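Local structure of IclR family transcriptional regulator (Brucella abortus, 5WHM) at residues C[161-164]-C[170-173]; C[194-199]-C[204-209]; C[64-67]-C[71-74]; C[9-14]-C[29-34]; C[134-137]-C[143-146]. The protein acts as an IclR-type transcriptional repressor, probably binding operator DNA through a helix-turn-helix domain and sensing effectors through a GAF-like C-terminal domain. All coordinates share one frame; numbering follows the deposited sequence.

Contact 1. Residues C[161-164]-C[170-173]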
loop_
_atom_site.group_PDB
_atom_site.type_symbol
_atom_site.label_atom_id
_atom_site.label_comp_id
_atom_site.label_asym_id
_atom_site.label_seq_id
_atom_site.Cartn_x
_atom_site.Cartn_y
_atom_site.Cartn_z
ATOM N N ALA C 161 -23.195 4.233 4.682
ATOM C CA ALA C 161 -23.707 3.626 3.464
ATOM C C ALA C 161 -23.278 2.173 3.378
ATOM O O ALA C 161 -24.037 1.322 2.909
ATOM C CB ALA C 161 -23.192 4.397 2.236
ATOM N N CYS C 162 -22.052 1.875 3.820
ATOM C CA CYS C 162 -21.594 0.488 3.827
ATOM C C CYS C 162 -22.470 -0.343 4.751
ATOM O O CYS C 162 -22.930 -1.430 4.378
ATOM C CB CYS C 162 -20.140 0.424 4.268
ATOM S SG CYS C 162 -19.439 -1.270 4.208
ATOM N N LEU C 163 -22.740 0.177 5.959
ATOM C CA LEU C 163 -23.576 -0.562 6.906
ATOM C C LEU C 163 -24.985 -0.745 6.375
ATOM O O LEU C 163 -25.606 -1.785 6.628
ATOM C CB LEU C 163 -23.613 0.145 8.257
ATOM C CG LEU C 163 -22.355 -0.027 9.112
ATOM C CD1 LEU C 163 -22.318 1.005 10.241
ATOM C CD2 LEU C 163 -22.215 -1.460 9.668
ATOM N N ALA C 164 -25.495 0.240 5.622
ATOM C CA ALA C 164 -26.877 0.193 5.156
ATOM C C ALA C 164 -27.069 -0.820 4.038
ATOM O O ALA C 164 -28.176 -1.334 3.873
ATOM C CB ALA C 164 -27.320 1.578 4.669
ATOM N N GLU C 170 -25.202 -9.322 9.331
ATOM C CA GLU C 170 -23.827 -8.832 9.361
ATOM C C GLU C 170 -23.746 -7.454 10.003
ATOM O O GLU C 170 -22.852 -7.196 10.819
ATOM C CB GLU C 170 -23.240 -8.790 7.950
ATOM C CG GLU C 170 -23.224 -10.118 7.222
ATOM C CD GLU C 170 -22.206 -10.144 6.088
ATOM O OE1 GLU C 170 -21.858 -9.060 5.565
ATOM O OE2 GLU C 170 -21.742 -11.248 5.731
ATOM N N ARG C 171 -24.670 -6.556 9.640
ATOM C CA ARG C 171 -24.729 -5.230 10.253
ATOM C C ARG C 171 -24.842 -5.332 11.767
ATOM O O ARG C 171 -24.096 -4.683 12.505
ATOM C CB ARG C 171 -25.912 -4.435 9.684
ATOM C CG ARG C 171 -26.062 -3.032 10.280
ATOM C CD ARG C 171 -27.414 -2.400 9.951
ATOM N NE ARG C 171 -27.887 -2.776 8.622
ATOM C CZ ARG C 171 -29.155 -3.052 8.338
ATOM N NH1 ARG C 171 -30.074 -2.993 9.292
ATOM N NH2 ARG C 171 -29.501 -3.394 7.105
ATOM N N THR C 172 -25.770 -6.158 12.248
ATOM C CA THR C 172 -25.984 -6.265 13.688
ATOM C C THR C 172 -24.743 -6.807 14.392
ATOM O O THR C 172 -24.353 -6.298 15.450
ATOM C CB THR C 172 -27.207 -7.146 13.976
ATOM O OG1 THR C 172 -28.059 -7.175 12.818
ATOM C CG2 THR C 172 -27.998 -6.580 15.161
ATOM N N PHE C 173 -24.107 -7.832 13.815
ATOM C CA PHE C 173 -22.854 -8.358 14.358
ATOM C C PHE C 173 -21.784 -7.275 14.476
ATOM O O PHE C 173 -21.125 -7.149 15.513
ATOM C CB PHE C 173 -22.343 -9.500 13.479
ATOM C CG PHE C 173 -21.047 -10.077 13.947
ATOM C CD1 PHE C 173 -20.944 -10.640 15.212
ATOM C CD2 PHE C 173 -19.926 -10.066 13.127
ATOM C CE1 PHE C 173 -19.749 -11.170 15.654
ATOM C CE2 PHE C 173 -18.729 -10.604 13.568
ATOM C CZ PHE C 173 -18.645 -11.153 14.833
#

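Contact 2. Residues C[194-199]-C[204-209]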
loop_
_atom_site.group_PDB
_atom_site.type_symbol
_atom_site.label_atom_id
_atom_site.label_comp_id
_atom_site.label_asym_id
_atom_site.label_seq_id
_atom_site.Cartn_x
_atom_site.Cartn_y
_atom_site.Cartn_z
ATOM N N ASP C 194 -29.088 5.465 13.011
ATOM C CA ASP C 194 -30.486 5.228 12.653
ATOM C C ASP C 194 -31.016 6.296 11.706
ATOM O O ASP C 194 -31.825 5.998 10.821
ATOM C CB ASP C 194 -31.361 5.164 13.909
ATOM C CG ASP C 194 -31.335 3.796 14.578
ATOM O OD1 ASP C 194 -30.911 2.818 13.919
ATOM O OD2 ASP C 194 -31.755 3.698 15.759
ATOM N N ARG C 195 -30.596 7.552 11.892
ATOM C CA ARG C 195 -30.928 8.586 10.913
ATOM C C ARG C 195 -30.406 8.227 9.530
ATOM O O ARG C 195 -31.115 8.388 8.528
ATOM C CB ARG C 195 -30.367 9.940 11.349
ATOM C CG ARG C 195 -31.326 10.785 12.152
ATOM C CD ARG C 195 -30.796 12.207 12.311
ATOM N NE ARG C 195 -29.464 12.207 12.912
ATOM C CZ ARG C 195 -29.242 12.251 14.222
ATOM N NH1 ARG C 195 -30.271 12.307 15.061
ATOM N NH2 ARG C 195 -27.999 12.241 14.694
ATOM N N ALA C 196 -29.152 7.750 9.452
ATOM C CA ALA C 196 -28.554 7.430 8.162
ATOM C C ALA C 196 -29.255 6.241 7.519
ATOM O O ALA C 196 -29.559 6.259 6.317
ATOM C CB ALA C 196 -27.051 7.151 8.329
ATOM N N LEU C 197 -29.529 5.204 8.310
ATOM C CA LEU C 197 -30.205 4.035 7.763
ATOM C C LEU C 197 -31.568 4.415 7.228
ATOM O O LEU C 197 -32.009 3.898 6.197
ATOM C CB LEU C 197 -30.312 2.931 8.825
ATOM C CG LEU C 197 -28.983 2.372 9.369
ATOM C CD1 LEU C 197 -29.225 1.379 10.521
ATOM C CD2 LEU C 197 -28.112 1.723 8.290
ATOM N N ARG C 198 -32.251 5.334 7.921
ATOM C CA ARG C 198 -33.538 5.832 7.472
ATOM C C ARG C 198 -33.408 6.621 6.173
ATOM O O ARG C 198 -34.229 6.468 5.254
ATOM C CB ARG C 198 -34.136 6.707 8.577
ATOM C CG ARG C 198 -35.417 7.336 8.211
ATOM C CD ARG C 198 -36.466 6.278 7.937
ATOM N NE ARG C 198 -36.593 5.304 9.020
ATOM C CZ ARG C 198 -37.409 5.461 10.061
ATOM N NH1 ARG C 198 -38.148 6.560 10.152
ATOM N NH2 ARG C 198 -37.490 4.535 11.015
ATOM N N ASP C 199 -32.409 7.512 6.107
ATOM C CA ASP C 199 -32.118 8.233 4.874
ATOM C C ASP C 199 -31.829 7.277 3.719
ATOM O O ASP C 199 -32.237 7.527 2.583
ATOM C CB ASP C 199 -30.922 9.169 5.079
ATOM C CG ASP C 199 -31.326 10.513 5.676
ATOM O OD1 ASP C 199 -32.526 10.693 5.999
ATOM O OD2 ASP C 199 -30.449 11.397 5.798
ATOM N N GLY C 204 -31.919 6.732 -0.608
ATOM C CA GLY C 204 -30.865 6.037 -1.336
ATOM C C GLY C 204 -29.445 6.519 -1.104
ATOM O O GLY C 204 -28.518 6.028 -1.778
ATOM N N TYR C 205 -29.227 7.440 -0.172
ATOM C CA TYR C 205 -27.878 7.817 0.218
ATOM C C TYR C 205 -27.803 7.873 1.733
ATOM O O TYR C 205 -28.830 7.805 2.436
ATOM C CB TYR C 205 -27.491 9.179 -0.389
ATOM C CG TYR C 205 -28.492 10.275 -0.026
ATOM C CD1 TYR C 205 -28.544 10.810 1.257
ATOM C CD2 TYR C 205 -29.372 10.766 -0.969
ATOM C CE1 TYR C 205 -29.526 11.828 1.600
ATOM C CE2 TYR C 205 -30.313 11.764 -0.650
ATOM C CZ TYR C 205 -30.361 12.290 0.622
ATOM O OH TYR C 205 -31.285 13.274 0.919
ATOM N N CYS C 206 -26.577 8.055 2.233
ATOM C CA CYS C 206 -26.308 8.354 3.635
ATOM C C CYS C 206 -25.537 9.659 3.725
ATOM O O CYS C 206 -24.627 9.895 2.934
ATOM C CB CYS C 206 -25.474 7.234 4.317
ATOM S SG CYS C 206 -26.448 5.740 4.638
ATOM N N LEU C 207 -25.861 10.476 4.721
ATOM C CA LEU C 207 -25.143 11.711 5.005
ATOM C C LEU C 207 -24.266 11.570 6.241
ATOM O O LEU C 207 -24.527 10.763 7.145
ATOM C CB LEU C 207 -26.111 12.877 5.256
ATOM C CG LEU C 207 -27.160 13.156 4.189
ATOM C CD1 LEU C 207 -28.257 14.168 4.638
ATOM C CD2 LEU C 207 -26.420 13.671 2.971
ATOM N N SER C 208 -23.241 12.419 6.291
ATOM C CA SER C 208 -22.560 12.745 7.544
ATOM C C SER C 208 -22.394 14.258 7.570
ATOM O O SER C 208 -21.455 14.788 6.973
ATOM C CB SER C 208 -21.213 12.050 7.671
ATOM O OG SER C 208 -20.625 12.442 8.902
ATOM N N ILE C 209 -23.321 14.950 8.230
ATOM C CA ILE C 209 -23.277 16.411 8.347
ATOM C C ILE C 209 -22.474 16.738 9.605
ATOM O O ILE C 209 -23.021 16.879 10.710
ATOM C CB ILE C 209 -24.676 17.023 8.382
ATOM C CG1 ILE C 209 -25.479 16.587 7.158
ATOM C CG2 ILE C 209 -24.591 18.546 8.485
ATOM C CD1 ILE C 209 -24.783 16.895 5.844
HETATM O O HOH W 1 -28.108 10.408 6.452
#

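Contact 3. Residues C[64-67]-C[71-74]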
loop_
_atom_site.group_PDB
_atom_site.type_symbol
_atom_site.label_atom_id
_atom_site.label_comp_id
_atom_site.label_asym_id
_atom_site.label_seq_id
_atom_site.Cartn_x
_atom_site.Cartn_y
_atom_site.Cartn_z
ATOM N N HIS C 64 10.913 -10.394 15.452
ATOM C CA HIS C 64 12.200 -10.876 14.935
ATOM C C HIS C 64 12.042 -11.438 13.530
ATOM O O HIS C 64 12.829 -11.125 12.622
ATOM C CB HIS C 64 12.779 -11.944 15.867
ATOM C CG HIS C 64 13.909 -12.720 15.258
ATOM N ND1 HIS C 64 15.200 -12.243 15.235
ATOM C CD2 HIS C 64 13.941 -13.932 14.650
ATOM C CE1 HIS C 64 15.988 -13.136 14.649
ATOM N NE2 HIS C 64 15.252 -14.180 14.299
ATOM N N THR C 65 11.020 -12.284 13.339
ATOM C CA THR C 65 10.739 -12.841 12.018
ATOM C C THR C 65 10.450 -11.741 10.989
ATOM O O THR C 65 10.952 -11.777 9.856
ATOM C CB THR C 65 9.555 -13.806 12.155
ATOM O OG1 THR C 65 9.920 -14.795 13.108
ATOM C CG2 THR C 65 9.175 -14.473 10.815
ATOM N N LEU C 66 9.599 -10.777 11.351
ATOM C CA LEU C 66 9.218 -9.731 10.405
ATOM C C LEU C 66 10.427 -8.876 10.022
ATOM O O LEU C 66 10.552 -8.454 8.867
ATOM C CB LEU C 66 8.077 -8.873 11.009
ATOM C CG LEU C 66 6.760 -9.647 11.141
ATOM C CD1 LEU C 66 5.733 -8.894 12.068
ATOM C CD2 LEU C 66 6.151 -9.887 9.755
ATOM N N VAL C 67 11.337 -8.628 10.972
ATOM C CA VAL C 67 12.570 -7.901 10.645
ATOM C C VAL C 67 13.452 -8.708 9.687
ATOM O O VAL C 67 13.956 -8.178 8.689
ATOM C CB VAL C 67 13.319 -7.518 11.933
ATOM C CG1 VAL C 67 14.717 -6.907 11.601
ATOM C CG2 VAL C 67 12.443 -6.545 12.758
ATOM N N TYR C 71 9.766 -6.886 6.492
ATOM C CA TYR C 71 8.480 -6.195 6.725
ATOM C C TYR C 71 8.533 -5.214 7.881
ATOM O O TYR C 71 7.698 -4.298 7.948
ATOM C CB TYR C 71 7.355 -7.199 7.018
ATOM C CG TYR C 71 7.201 -8.184 5.894
ATOM C CD1 TYR C 71 6.763 -7.761 4.629
ATOM C CD2 TYR C 71 7.488 -9.544 6.089
ATOM C CE1 TYR C 71 6.649 -8.657 3.577
ATOM C CE2 TYR C 71 7.369 -10.450 5.038
ATOM C CZ TYR C 71 6.945 -9.987 3.789
ATOM O OH TYR C 71 6.803 -10.869 2.737
ATOM N N LEU C 72 9.417 -5.435 8.849
ATOM C CA LEU C 72 9.700 -4.441 9.872
ATOM C C LEU C 72 11.161 -4.063 9.769
ATOM O O LEU C 72 11.983 -4.857 9.315
ATOM C CB LEU C 72 9.426 -4.964 11.296
ATOM C CG LEU C 72 7.970 -5.241 11.678
ATOM C CD1 LEU C 72 8.000 -5.756 13.136
ATOM C CD2 LEU C 72 7.124 -3.941 11.591
ATOM N N ARG C 73 11.504 -2.874 10.253
ATOM C CA ARG C 73 12.895 -2.539 10.489
ATOM C C ARG C 73 13.038 -2.204 11.960
ATOM O O ARG C 73 12.059 -1.862 12.624
ATOM C CB ARG C 73 13.388 -1.386 9.596
ATOM C CG ARG C 73 12.543 -0.116 9.654
ATOM C CD ARG C 73 13.157 0.944 8.724
ATOM N NE ARG C 73 12.422 2.199 8.786
ATOM C CZ ARG C 73 11.563 2.623 7.855
ATOM N NH1 ARG C 73 11.345 1.906 6.754
ATOM N NH2 ARG C 73 10.931 3.778 8.017
ATOM N N GLN C 74 14.240 -2.376 12.497
ATOM C CA GLN C 74 14.477 -2.152 13.919
ATOM C C GLN C 74 15.579 -1.117 14.073
ATOM O O GLN C 74 16.639 -1.239 13.444
ATOM C CB GLN C 74 14.867 -3.455 14.637
ATOM C CG GLN C 74 14.833 -3.364 16.165
ATOM C CD GLN C 74 15.212 -4.694 16.842
ATOM O OE1 GLN C 74 15.768 -5.584 16.198
ATOM N NE2 GLN C 74 14.901 -4.829 18.139
#

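Contact 4. Residues C[9-14]-C[29-34]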
loop_
_atom_site.group_PDB
_atom_site.type_symbol
_atom_site.label_atom_id
_atom_site.label_comp_id
_atom_site.label_asym_id
_atom_site.label_seq_id
_atom_site.Cartn_x
_atom_site.Cartn_y
_atom_site.Cartn_z
ATOM N N THR C 9 -11.975 -10.140 15.366
ATOM C CA THR C 9 -11.124 -10.442 16.519
ATOM C C THR C 9 -10.430 -11.782 16.304
ATOM O O THR C 9 -10.745 -12.778 16.977
ATOM C CB THR C 9 -11.950 -10.476 17.802
ATOM O OG1 THR C 9 -12.967 -11.472 17.662
ATOM C CG2 THR C 9 -12.602 -9.124 18.057
ATOM N N PRO C 10 -9.468 -11.843 15.378
ATOM C CA PRO C 10 -8.867 -13.138 15.025
ATOM C C PRO C 10 -8.030 -13.765 16.130
ATOM O O PRO C 10 -7.680 -14.949 16.013
ATOM C CB PRO C 10 -8.003 -12.804 13.803
ATOM C CG PRO C 10 -7.721 -11.359 13.916
ATOM C CD PRO C 10 -8.889 -10.736 14.598
ATOM N N LEU C 11 -7.690 -13.035 17.188
ATOM C CA LEU C 11 -6.891 -13.639 18.243
ATOM C C LEU C 11 -7.772 -14.203 19.358
ATOM O O LEU C 11 -7.249 -14.708 20.359
ATOM C CB LEU C 11 -5.866 -12.630 18.789
ATOM C CG LEU C 11 -4.776 -12.141 17.787
ATOM C CD1 LEU C 11 -3.525 -11.680 18.510
ATOM C CD2 LEU C 11 -4.421 -13.176 16.729
ATOM N N GLU C 12 -9.091 -14.164 19.173
ATOM C CA GLU C 12 -10.070 -14.733 20.104
ATOM C C GLU C 12 -9.786 -16.189 20.451
ATOM O O GLU C 12 -9.007 -16.865 19.766
ATOM C CB GLU C 12 -11.466 -14.635 19.502
ATOM C CG GLU C 12 -11.656 -15.563 18.296
ATOM C CD GLU C 12 -13.042 -15.456 17.676
ATOM O OE1 GLU C 12 -13.520 -14.315 17.493
ATOM O OE2 GLU C 12 -13.655 -16.507 17.375
ATOM N N ALA C 13 -10.448 -16.688 21.493
ATOM C CA ALA C 13 -10.200 -18.040 21.969
ATOM C C ALA C 13 -10.743 -19.078 20.990
ATOM O O ALA C 13 -11.834 -18.924 20.430
ATOM C CB ALA C 13 -10.831 -18.244 23.351
ATOM N N GLY C 14 -9.951 -20.126 20.767
ATOM C CA GLY C 14 -10.435 -21.347 20.148
ATOM C C GLY C 14 -10.737 -21.294 18.666
ATOM O O GLY C 14 -11.630 -22.012 18.206
ATOM N N GLY C 29 1.041 -12.802 13.554
ATOM C CA GLY C 29 1.960 -11.885 12.891
ATOM C C GLY C 29 1.250 -10.755 12.166
ATOM O O GLY C 29 1.709 -9.609 12.190
ATOM N N LEU C 30 0.127 -11.054 11.501
ATOM C CA LEU C 30 -0.596 -9.973 10.822
ATOM C C LEU C 30 -1.231 -9.024 11.830
ATOM O O LEU C 30 -1.298 -7.810 11.583
ATOM C CB LEU C 30 -1.661 -10.541 9.892
ATOM C CG LEU C 30 -1.032 -11.209 8.661
ATOM C CD1 LEU C 30 -2.043 -12.112 8.001
ATOM C CD2 LEU C 30 -0.599 -10.157 7.676
ATOM N N GLU C 31 -1.674 -9.551 12.974
ATOM C CA GLU C 31 -2.171 -8.694 14.048
ATOM C C GLU C 31 -1.066 -7.767 14.570
ATOM O O GLU C 31 -1.329 -6.603 14.894
ATOM C CB GLU C 31 -2.720 -9.580 15.158
ATOM C CG GLU C 31 -3.893 -9.051 15.915
ATOM C CD GLU C 31 -5.046 -8.518 15.039
ATOM O OE1 GLU C 31 -5.508 -9.190 14.094
ATOM O OE2 GLU C 31 -5.503 -7.409 15.327
ATOM N N VAL C 32 0.175 -8.263 14.669
ATOM C CA VAL C 32 1.309 -7.397 14.998
ATOM C C VAL C 32 1.465 -6.291 13.947
ATOM O O VAL C 32 1.618 -5.113 14.280
ATOM C CB VAL C 32 2.610 -8.227 15.127
ATOM C CG1 VAL C 32 3.862 -7.300 15.108
ATOM C CG2 VAL C 32 2.587 -9.106 16.408
ATOM N N LEU C 33 1.455 -6.654 12.665
ATOM C CA LEU C 33 1.611 -5.622 11.635
ATOM C C LEU C 33 0.466 -4.615 11.673
ATOM O O LEU C 33 0.677 -3.431 11.386
ATOM C CB LEU C 33 1.691 -6.249 10.244
ATOM C CG LEU C 33 2.972 -7.030 9.952
ATOM C CD1 LEU C 33 2.811 -7.789 8.624
ATOM C CD2 LEU C 33 4.172 -6.050 9.926
ATOM N N ARG C 34 -0.739 -5.049 12.064
ATOM C CA ARG C 34 -1.862 -4.103 12.151
ATOM C C ARG C 34 -1.729 -3.112 13.303
ATOM O O ARG C 34 -2.520 -2.158 13.365
ATOM C CB ARG C 34 -3.186 -4.846 12.309
ATOM C CG ARG C 34 -3.685 -5.573 11.074
ATOM C CD ARG C 34 -5.138 -6.034 11.319
ATOM N NE ARG C 34 -5.754 -6.644 10.142
ATOM C CZ ARG C 34 -6.629 -6.030 9.341
ATOM N NH1 ARG C 34 -7.142 -6.675 8.285
ATOM N NH2 ARG C 34 -7.001 -4.779 9.598
#

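Contact 5. Residues C[134-137]-C[143-146]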
loop_
_atom_site.group_PDB
_atom_site.type_symbol
_atom_site.label_atom_id
_atom_site.label_comp_id
_atom_site.label_asym_id
_atom_site.label_seq_id
_atom_site.Cartn_x
_atom_site.Cartn_y
_atom_site.Cartn_z
ATOM N N VAL C 134 -9.466 8.476 -4.969
ATOM C CA VAL C 134 -9.930 9.811 -4.600
ATOM C C VAL C 134 -9.654 10.715 -5.785
ATOM O O VAL C 134 -8.542 10.714 -6.327
ATOM C CB VAL C 134 -9.218 10.405 -3.364
ATOM C CG1 VAL C 134 -9.875 11.747 -2.972
ATOM C CG2 VAL C 134 -9.203 9.465 -2.213
ATOM N N VAL C 135 -10.639 11.513 -6.159
ATOM C CA VAL C 135 -10.507 12.479 -7.236
ATOM C C VAL C 135 -10.979 13.818 -6.700
ATOM O O VAL C 135 -12.016 13.890 -6.033
ATOM C CB VAL C 135 -11.326 12.046 -8.465
ATOM C CG1 VAL C 135 -11.611 13.209 -9.356
ATOM C CG2 VAL C 135 -10.571 10.957 -9.224
ATOM N N GLN C 136 -10.214 14.869 -6.967
ATOM C CA GLN C 136 -10.577 16.212 -6.552
ATOM C C GLN C 136 -11.039 17.028 -7.747
ATOM O O GLN C 136 -10.509 16.887 -8.860
ATOM C CB GLN C 136 -9.403 16.899 -5.878
ATOM C CG GLN C 136 -9.012 16.178 -4.642
ATOM C CD GLN C 136 -8.909 17.087 -3.444
ATOM O OE1 GLN C 136 -9.043 16.637 -2.300
ATOM N NE2 GLN C 136 -8.652 18.369 -3.692
ATOM N N GLY C 137 -12.018 17.890 -7.508
ATOM C CA GLY C 137 -12.470 18.770 -8.564
ATOM C C GLY C 137 -11.323 19.576 -9.131
ATOM O O GLY C 137 -10.385 19.918 -8.405
HETATM N N MSE C 143 -7.078 19.616 0.873
HETATM C CA MSE C 143 -6.057 18.576 1.044
HETATM C C MSE C 143 -6.621 17.187 0.687
HETATM O O MSE C 143 -7.676 16.792 1.185
HETATM C CB MSE C 143 -5.544 18.617 2.487
HETATM C CG MSE C 143 -4.459 17.624 2.846
HETATM SE SE MSE C 143 -4.588 17.167 4.750
HETATM C CE MSE C 143 -5.438 15.400 4.592
ATOM N N ARG C 144 -5.930 16.460 -0.192
ATOM C CA ARG C 144 -6.404 15.152 -0.633
ATOM C C ARG C 144 -6.238 14.105 0.462
ATOM O O ARG C 144 -5.190 14.033 1.114
ATOM C CB ARG C 144 -5.637 14.704 -1.881
ATOM C CG ARG C 144 -6.221 15.224 -3.175
ATOM C CD ARG C 144 -5.197 15.565 -4.263
ATOM N NE ARG C 144 -4.190 16.538 -3.827
ATOM C CZ ARG C 144 -4.196 17.844 -4.108
ATOM N NH1 ARG C 144 -3.213 18.614 -3.652
ATOM N NH2 ARG C 144 -5.163 18.391 -4.839
ATOM N N ARG C 145 -7.270 13.269 0.654
ATOM C CA ARG C 145 -7.090 12.077 1.479
ATOM C C ARG C 145 -6.377 11.002 0.659
ATOM O O ARG C 145 -6.529 10.916 -0.563
ATOM C CB ARG C 145 -8.429 11.567 2.022
ATOM C CG ARG C 145 -9.048 12.535 3.064
ATOM C CD ARG C 145 -10.136 11.913 3.918
ATOM N NE ARG C 145 -9.674 10.767 4.694
ATOM C CZ ARG C 145 -9.072 10.848 5.882
ATOM N NH1 ARG C 145 -8.842 12.033 6.443
ATOM N NH2 ARG C 145 -8.695 9.730 6.508
ATOM N N GLN C 146 -5.567 10.207 1.323
ATOM C CA GLN C 146 -4.630 9.392 0.572
ATOM C C GLN C 146 -5.188 7.984 0.300
ATOM O O GLN C 146 -6.088 7.490 0.977
ATOM C CB GLN C 146 -3.302 9.300 1.329
ATOM C CG GLN C 146 -2.633 10.634 1.579
ATOM C CD GLN C 146 -2.073 11.209 0.297
ATOM O OE1 GLN C 146 -1.197 10.601 -0.316
ATOM N NE2 GLN C 146 -2.592 12.365 -0.135
HETATM O O HOH W 2 -9.944 14.002 -0.335
#

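Contact 1. Residues C[161-164]-C[170-173]
Arg171 and Leu163 meet where helix 157-165 gives way to helix 168-181, and the polar part of the contact is a single side-chain-to-backbone bond. Arg171 NE donates to Leu163 O at 3.2 Å, with an N-H...O angle of 148°. The donor sits above the carbonyl plane, and the oxygen lies at the edge of the guanidinium, tilted from its plane. With CG anti to the backbone N (chi1 179°), the side chain leaves its own helix toward its neighbour, and a bend at chi3 (-35°) turns NE onto the carbonyl. Leu163 lies in the last turn of its helix, whose negative end would favour a cation. Arg171 NH2 comes only within 4.1 Å of Ala164 O, and its NH1 makes a long, weak ion pair with Glu168.

The apolar part is looser: Leu163 CD2 lies 4.2 Å from Arg171 CG, so the stem of the arginine passes beside the leucine.

Leu163 also packs on Ile174 and Leu175 farther along helix 168-181, and on Leu193 of helix 186-203, while Ala161 and Cys162 rest on Val232 of strand 229-238. Helix 157-165 thus lies between the antiparallel sheet and helices 168-181 and 186-203.

Contact 2. Residues C[194-199]-C[204-209]
Ala196 and Asp199 of helix 186-203 face Cys206 and Leu207 in a helix-to-strand connection of the GAF-like domain, where the chain turns back along its helix to form the outermost strand, 206-209, of the antiparallel sheet. Among backbone groups, Gly204 N gives a weak bond to Asp199 O at 3.3 Å. Gly204 is the first residue to leave the helix and does so with a positive phi (88°), a conformation that suits glycine.

Apolar packing lies one turn earlier, where Ala196 CB meets Cys206 SG at 4.0 Å; Cys206 also touches Phe200 and Arg160, which bury it further. The side chains of Asp199 and Leu207 cross at about a right angle, with Asp199 OD2 3.7 Å from Leu207 CD1. The Tyr205 ring comes near the Asp199 carboxylate, obliquely, and also packs on Val219 and Val221.

The polar link between the Asp199 side chain and the strand runs through a water. It donates to Asp199 OD2 at 2.6 Å and accepts from Leu207 N at 2.8 Å.

Contact 3. Residues C[64-67]-C[71-74]
Leu66 O is gripped by two backbone amides of the chain that follows its helix. Tyr71 N donates to it at 3.0 Å with a bent N-H...O angle of 138°, and Leu72 N at 3.2 Å in a nearly straight bond. Both reach the oxygen from the same face of the carbonyl plane, Tyr71 N only moderately tilted from that plane and Leu72 N high above it. A further tie is a CA-H...O contact, Val67 CA to Leu72 O at 3.4 Å.

Side chains close the gap around these bonds. Leu66 CB lies 3.7 Å from Leu72 CG, while its CD2 branch reaches Tyr71, 3.9 Å from ring atom CD2, with the two side chains at about a right angle. Val67 meets Leu72 nearer its backbone: CG2, which chi1 of 173° places anti to the carbonyl carbon, rests 3.7 Å from Leu72 CB. Leu72 thus packs against two consecutive helix residues, and Leu33 and Leu83 enclose it further. The hydroxyl of Tyr71 pairs with Arg34 of the second subunit.

Strand 72-74 goes on to pair with strand 81-83, so the contact fastens the wing hairpin to the end of helix 56-69, as in winged helix-turn-helix domains, where the helix in this position is probably the one that reads DNA.

Contact 4. Residues C[9-14]-C[29-34]
Pro10 and Leu11, the middle residues of a type I turn, rest against the side chain of Glu31 on helix 24-33. The turn opens at Thr9, whose carbonyl O accepts from Glu12 N at 3.1 Å; Thr9 OG1 also donates to Glu12 OE1 at 2.9 Å, using the anti lone pair of that carboxylate oxygen, although this side-chain bond rests on a poorly ordered Glu12.

Pro10 comes next and brings the CG corner of its ring to the acid: CG approaches Glu31 OE1 to 3.1 Å, the two side chains lying at about a right angle. The same oxygen is in a salt bridge with Arg126, which Pro10 also touches, so the proline packs beside a Glu31-Arg126 ion pair. Pro10 also packs on Leu69 of the second subunit.

Leu11 meets the aliphatic part of the acid instead. Its CD1 lies 3.7 Å from Glu31 CG, the two chains sliding past each other in opposite directions. A bend at chi2 (49°) turns the carboxylate toward the proline, leaving CG against the leucine.

From Glu12 to Gly14, the N-cap of helix 15-18, the chain is poorly ordered. The contact lays the N-terminal arm on the opening helix of the IclR helix-turn-helix domain.

Contact 5. Residues C[134-137]-C[143-146]
Gln136 and Arg144 make the tight part of this contact. The amide of Gln136 lies along the base of the arginine side chain, with OE1 3.3 Å from Arg144 CG and 3.5 Å from Arg144 CA. The bend of Gln136 at chi2 (-129°) lays the amide there, its plane turned 59° from that of the guanidinium. NE2 is taken by the carbonyl of Thr142, just before the second segment, which fixes the orientation of the group. A second point of close packing is Val134, whose CG2 branch sits 3.5 Å from Arg145 O.

The remainder is looser. The guanidinium of Arg144 touches the amide obliquely, NH2 lying 3.7 Å from Gln136 NE2, and makes no bond to it. No direct hydrogen bond joins the two segments; between them stands a water that accepts from Arg145 N at 2.9 Å and donates weakly to Gln136 OE1. Met143, a selenomethionine here, and Gln146 are exposed, and Gln146 NE2 only weakly bonds back to Arg144 O. Gln146 also packs on Tyr92 of the second subunit.

Val134 CA and Arg145 CA lie 7.1 Å apart, and the backbones do not pair. The segments form the place where strand 128-135 of the GAF-like domain's antiparallel sheet ends and the following loop returns beside it toward the edge strand 150-152.

How the contacts relate
The five contacts largely follow the domain division of an IclR regulator. Contacts 1 and 2 adjoin in the C-terminal domain, their centres 13 Å apart: Ala164 CA packs 3.7 Å from Leu197 CD2, joining helix 157-165 to helix 186-203. Contact 5 reaches the same sheet as contact 2 through strand 128-135, next to the outermost strand at the end opposite 206-209. Contact 3 packs on the 29-34 half of contact 4, where Leu66 CD1 meets Leu33 CD2 at 3.9 Å; both touch the second subunit, as does contact 5. Contact 4 also comes within about 6 Å of contact 1 between nearest atoms. Contacts 2 and 3 lie about 43 Å apart between centres, on opposite sides of the chain's centre.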